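Local coordinates for Alpha/beta hydrolase fold protein (PDB 3R0V) that probably acts as a hydrolase of the alpha/beta hydrolase fold, its exact substrate unknown, and holds a d-malate molecule in the crystal, at residues Val7-Phe17 and Arg73-Ala84. Sequence-based numbering, arbitrary orientation. Where two conformers were deposited one is given.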
loop_
_atom_site.group_PDB
_atom_site.type_symbol
_atom_site.label_atom_id
_atom_site.label_comp_id
_atom_site.label_asym_id
_atom_site.label_seq_id
_atom_site.Cartn_x
_atom_site.Cartn_y
_atom_site.Cartn_z
ATOM N N VAL A 7 -16.284 5.523 9.481
ATOM C CA VAL A 7 -17.148 4.359 9.595
ATOM C C VAL A 7 -16.461 3.396 10.535
ATOM O O VAL A 7 -15.221 3.329 10.580
ATOM C CB VAL A 7 -17.390 3.655 8.245
ATOM C CG1 VAL A 7 -18.403 4.442 7.399
ATOM C CG2 VAL A 7 -16.077 3.446 7.492
ATOM N N PRO A 8 -17.250 2.651 11.304
ATOM C CA PRO A 8 -16.666 1.695 12.246
ATOM C C PRO A 8 -16.259 0.402 11.567
ATOM O O PRO A 8 -16.995 -0.161 10.758
ATOM C CB PRO A 8 -17.816 1.416 13.211
ATOM C CG PRO A 8 -19.043 1.620 12.382
ATOM C CD PRO A 8 -18.720 2.715 11.405
ATOM N N SER A 9 -15.068 -0.069 11.907
ATOM C CA SER A 9 -14.628 -1.383 11.491
ATOM C C SER A 9 -15.349 -2.426 12.356
ATOM O O SER A 9 -16.000 -2.077 13.338
ATOM C CB SER A 9 -13.106 -1.487 11.678
ATOM O OG SER A 9 -12.590 -2.628 11.021
ATOM N N SER A 10 -15.224 -3.698 11.993
ATOM C CA SER A 10 -15.860 -4.782 12.740
ATOM C C SER A 10 -15.551 -4.706 14.237
ATOM O O SER A 10 -16.433 -4.952 15.073
ATOM C CB SER A 10 -15.424 -6.142 12.179
ATOM O OG SER A 10 -16.142 -7.204 12.790
ATOM N N ASP A 11 -14.308 -4.366 14.580
ATOM C CA ASP A 11 -13.908 -4.297 15.988
ATOM C C ASP A 11 -14.248 -2.976 16.664
ATOM O O ASP A 11 -13.864 -2.744 17.810
ATOM C CB ASP A 11 -12.418 -4.635 16.159
ATOM C CG ASP A 11 -11.481 -3.521 15.678
ATOM O OD1 ASP A 11 -11.945 -2.472 15.168
ATOM O OD2 ASP A 11 -10.256 -3.722 15.794
ATOM N N GLY A 12 -14.986 -2.122 15.967
ATOM C CA GLY A 12 -15.395 -0.858 16.546
ATOM C C GLY A 12 -14.499 0.334 16.231
ATOM O O GLY A 12 -14.892 1.470 16.501
ATOM N N THR A 13 -13.321 0.098 15.654
ATOM C CA THR A 13 -12.389 1.184 15.355
ATOM C C THR A 13 -12.964 2.161 14.335
ATOM O O THR A 13 -13.383 1.752 13.255
ATOM C CB THR A 13 -11.087 0.640 14.772
ATOM O OG1 THR A 13 -10.561 -0.350 15.657
ATOM C CG2 THR A 13 -10.054 1.751 14.613
ATOM N N PRO A 14 -12.972 3.460 14.658
ATOM C CA PRO A 14 -13.412 4.429 13.647
ATOM C C PRO A 14 -12.337 4.610 12.576
ATOM O O PRO A 14 -11.174 4.903 12.898
ATOM C CB PRO A 14 -13.584 5.719 14.447
ATOM C CG PRO A 14 -12.670 5.560 15.626
ATOM C CD PRO A 14 -12.684 4.091 15.959
ATOM N N ILE A 15 -12.730 4.423 11.317
ATOM C CA ILE A 15 -11.833 4.579 10.175
ATOM C C ILE A 15 -12.243 5.822 9.398
ATOM O O ILE A 15 -13.363 5.903 8.883
ATOM C CB ILE A 15 -11.871 3.344 9.248
ATOM C CG1 ILE A 15 -11.562 2.077 10.055
ATOM C CG2 ILE A 15 -10.885 3.505 8.068
ATOM C CD1 ILE A 15 -10.146 2.001 10.637
ATOM N N ALA A 16 -11.335 6.796 9.335
ATOM C CA ALA A 16 -11.607 8.084 8.698
ATOM C C ALA A 16 -11.378 8.014 7.191
ATOM O O ALA A 16 -10.434 7.380 6.719
ATOM C CB ALA A 16 -10.730 9.182 9.327
ATOM N N PHE A 17 -12.239 8.685 6.434
ATOM C CA PHE A 17 -12.142 8.642 4.979
ATOM C C PHE A 17 -12.762 9.883 4.371
ATOM O O PHE A 17 -13.465 10.640 5.045
ATOM C CB PHE A 17 -12.848 7.403 4.410
ATOM C CG PHE A 17 -14.350 7.466 4.510
ATOM C CD1 PHE A 17 -15.123 7.856 3.422
ATOM C CD2 PHE A 17 -14.987 7.148 5.688
ATOM C CE1 PHE A 17 -16.503 7.933 3.521
ATOM C CE2 PHE A 17 -16.366 7.223 5.792
ATOM C CZ PHE A 17 -17.123 7.611 4.699
ATOM N N ARG A 73 -7.637 -7.322 11.075
ATOM C CA ARG A 73 -8.307 -6.069 11.412
ATOM C C ARG A 73 -8.202 -5.072 10.258
ATOM O O ARG A 73 -9.159 -4.344 10.004
ATOM C CB ARG A 73 -7.765 -5.433 12.700
ATOM C CG ARG A 73 -7.846 -6.315 13.938
ATOM C CD ARG A 73 -9.297 -6.556 14.387
ATOM N NE ARG A 73 -9.878 -7.720 13.729
ATOM C CZ ARG A 73 -9.588 -8.977 14.046
ATOM N NH1 ARG A 73 -10.179 -9.975 13.397
ATOM N NH2 ARG A 73 -8.710 -9.244 15.010
ATOM N N GLU A 74 -7.055 -5.017 9.578
ATOM C CA GLU A 74 -6.932 -4.091 8.448
ATOM C C GLU A 74 -7.718 -4.541 7.213
ATOM O O GLU A 74 -8.185 -3.703 6.434
ATOM C CB GLU A 74 -5.467 -3.816 8.100
ATOM C CG GLU A 74 -4.720 -3.159 9.256
ATOM C CD GLU A 74 -3.585 -2.267 8.782
ATOM O OE1 GLU A 74 -2.433 -2.739 8.699
ATOM O OE2 GLU A 74 -3.847 -1.092 8.468
ATOM N N ILE A 75 -7.877 -5.847 7.036
ATOM C CA ILE A 75 -8.778 -6.346 5.998
ATOM C C ILE A 75 -10.209 -5.906 6.337
ATOM O O ILE A 75 -10.944 -5.445 5.459
ATOM C CB ILE A 75 -8.672 -7.868 5.864
ATOM C CG1 ILE A 75 -7.272 -8.238 5.364
ATOM C CG2 ILE A 75 -9.746 -8.419 4.915
ATOM C CD1 ILE A 75 -7.004 -9.749 5.360
ATOM N N GLU A 76 -10.594 -6.006 7.610
ATOM C CA GLU A 76 -11.911 -5.557 8.039
ATOM C C GLU A 76 -12.068 -4.044 7.863
ATOM O O GLU A 76 -13.156 -3.561 7.517
ATOM C CB GLU A 76 -12.162 -5.982 9.486
ATOM C CG GLU A 76 -12.297 -7.498 9.630
ATOM C CD GLU A 76 -12.133 -8.000 11.063
ATOM O OE1 GLU A 76 -12.019 -7.185 12.003
ATOM O OE2 GLU A 76 -12.125 -9.234 11.243
ATOM N N ASP A 77 -10.991 -3.290 8.086
ATOM C CA ASP A 77 -11.051 -1.846 7.846
ATOM C C ASP A 77 -11.366 -1.575 6.373
ATOM O O ASP A 77 -12.225 -0.753 6.045
ATOM C CB ASP A 77 -9.738 -1.138 8.219
ATOM C CG ASP A 77 -9.396 -1.233 9.704
ATOM O OD1 ASP A 77 -10.297 -1.426 10.540
ATOM O OD2 ASP A 77 -8.199 -1.089 10.032
ATOM N N LEU A 78 -10.643 -2.248 5.488
ATOM C CA LEU A 78 -10.866 -2.077 4.061
ATOM C C LEU A 78 -12.287 -2.515 3.694
ATOM O O LEU A 78 -12.958 -1.856 2.893
ATOM C CB LEU A 78 -9.808 -2.842 3.272
ATOM C CG LEU A 78 -9.950 -2.803 1.747
ATOM C CD1 LEU A 78 -10.048 -1.364 1.238
ATOM C CD2 LEU A 78 -8.768 -3.535 1.095
ATOM N N ALA A 79 -12.777 -3.595 4.296
ATOM C CA ALA A 79 -14.164 -4.009 4.057
ATOM C C ALA A 79 -15.168 -2.907 4.430
ATOM O O ALA A 79 -16.135 -2.658 3.699
ATOM C CB ALA A 79 -14.468 -5.294 4.811
ATOM N N ALA A 80 -14.928 -2.226 5.548
ATOM C CA ALA A 80 -15.804 -1.138 5.973
ATOM C C ALA A 80 -15.758 0.021 4.993
ATOM O O ALA A 80 -16.777 0.657 4.719
ATOM C CB ALA A 80 -15.421 -0.670 7.383
ATOM N N ILE A 81 -14.578 0.305 4.463
ATOM C CA ILE A 81 -14.426 1.382 3.491
ATOM C C ILE A 81 -15.081 1.030 2.143
ATOM O O ILE A 81 -15.692 1.888 1.499
ATOM C CB ILE A 81 -12.925 1.749 3.322
ATOM C CG1 ILE A 81 -12.408 2.360 4.638
ATOM C CG2 ILE A 81 -12.720 2.689 2.140
ATOM C CD1 ILE A 81 -13.100 3.636 5.045
ATOM N N ILE A 82 -14.937 -0.219 1.701
ATOM C CA ILE A 82 -15.632 -0.654 0.495
ATOM C C ILE A 82 -17.152 -0.534 0.706
ATOM O O ILE A 82 -17.873 -0.164 -0.218
ATOM C CB ILE A 82 -15.195 -2.068 0.060
ATOM C CG1 ILE A 82 -13.735 -2.040 -0.395
ATOM C CG2 ILE A 82 -16.075 -2.586 -1.106
ATOM C CD1 ILE A 82 -13.135 -3.403 -0.548
ATOM N N ASP A 83 -17.637 -0.827 1.911
ATOM C CA ASP A 83 -19.051 -0.586 2.224
ATOM C C ASP A 83 -19.407 0.893 2.116
ATOM O O ASP A 83 -20.448 1.239 1.545
ATOM C CB ASP A 83 -19.435 -1.163 3.586
ATOM C CG ASP A 83 -19.796 -2.630 3.511
ATOM O OD1 ASP A 83 -20.320 -3.067 2.457
ATOM O OD2 ASP A 83 -19.547 -3.351 4.498
ATOM N N ALA A 84 -18.550 1.766 2.648
ATOM C CA ALA A 84 -18.758 3.202 2.511
ATOM C C ALA A 84 -18.812 3.613 1.038
ATOM O O ALA A 84 -19.520 4.553 0.675
ATOM C CB ALA A 84 -17.658 3.973 3.246
HETATM O O HOH W 1 -12.013 -4.601 12.823
HETATM O O HOH W 2 -15.312 -4.282 9.054
HETATM O O HOH W 3 -13.500 -7.947 14.168
#
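Ile81 pushes CD1 against Ile15 CG2 (3.7 Å) and Phe17 CB, with Val7 CG2 closing on the same methyl. Here a beta hairpin, strands 6-8 and 14-16 joined through a type I turn from Ser9 to Gly12, lies over helix 71-84 of the alpha/beta hydrolase fold. The helix is thus held between the hairpin and the main sheet, where Leu78 and Ile81 touch Val27 on strand 25-29. At one end Ala84 CB sits over a face of the Phe17 ring in a CH-pi contact, 4.3 Å from its centroid. At the other end the contact turns polar: chi1 of -167° swings Ser9 OG away from its own N and onto the helix, where it donates to Asp77 OD1 at 2.6 Å, on the anti side of the carboxylate, while Asp77 OD2 pairs with Arg58. Ile15 CD1 presses on Asp77 CG at 3.4 Å. Asp11 OD1 takes both Thr13 N and Thr13 OG1 from one face of its plane, the former forming an Asx turn, and OD2 bridges to Arg58 and rests on Arg73 CD. With an alanine in place of Asp11, the Asx turn would probably be lost and Arg58 would be left with one carboxylate fewer. Arg73 grips Glu76 side-on through NE and NH1, and Glu76 OE1 accepts from water 1, which also donates to Ser9 OG (2.7 Å) and accepts from Asp11 N (2.9 Å).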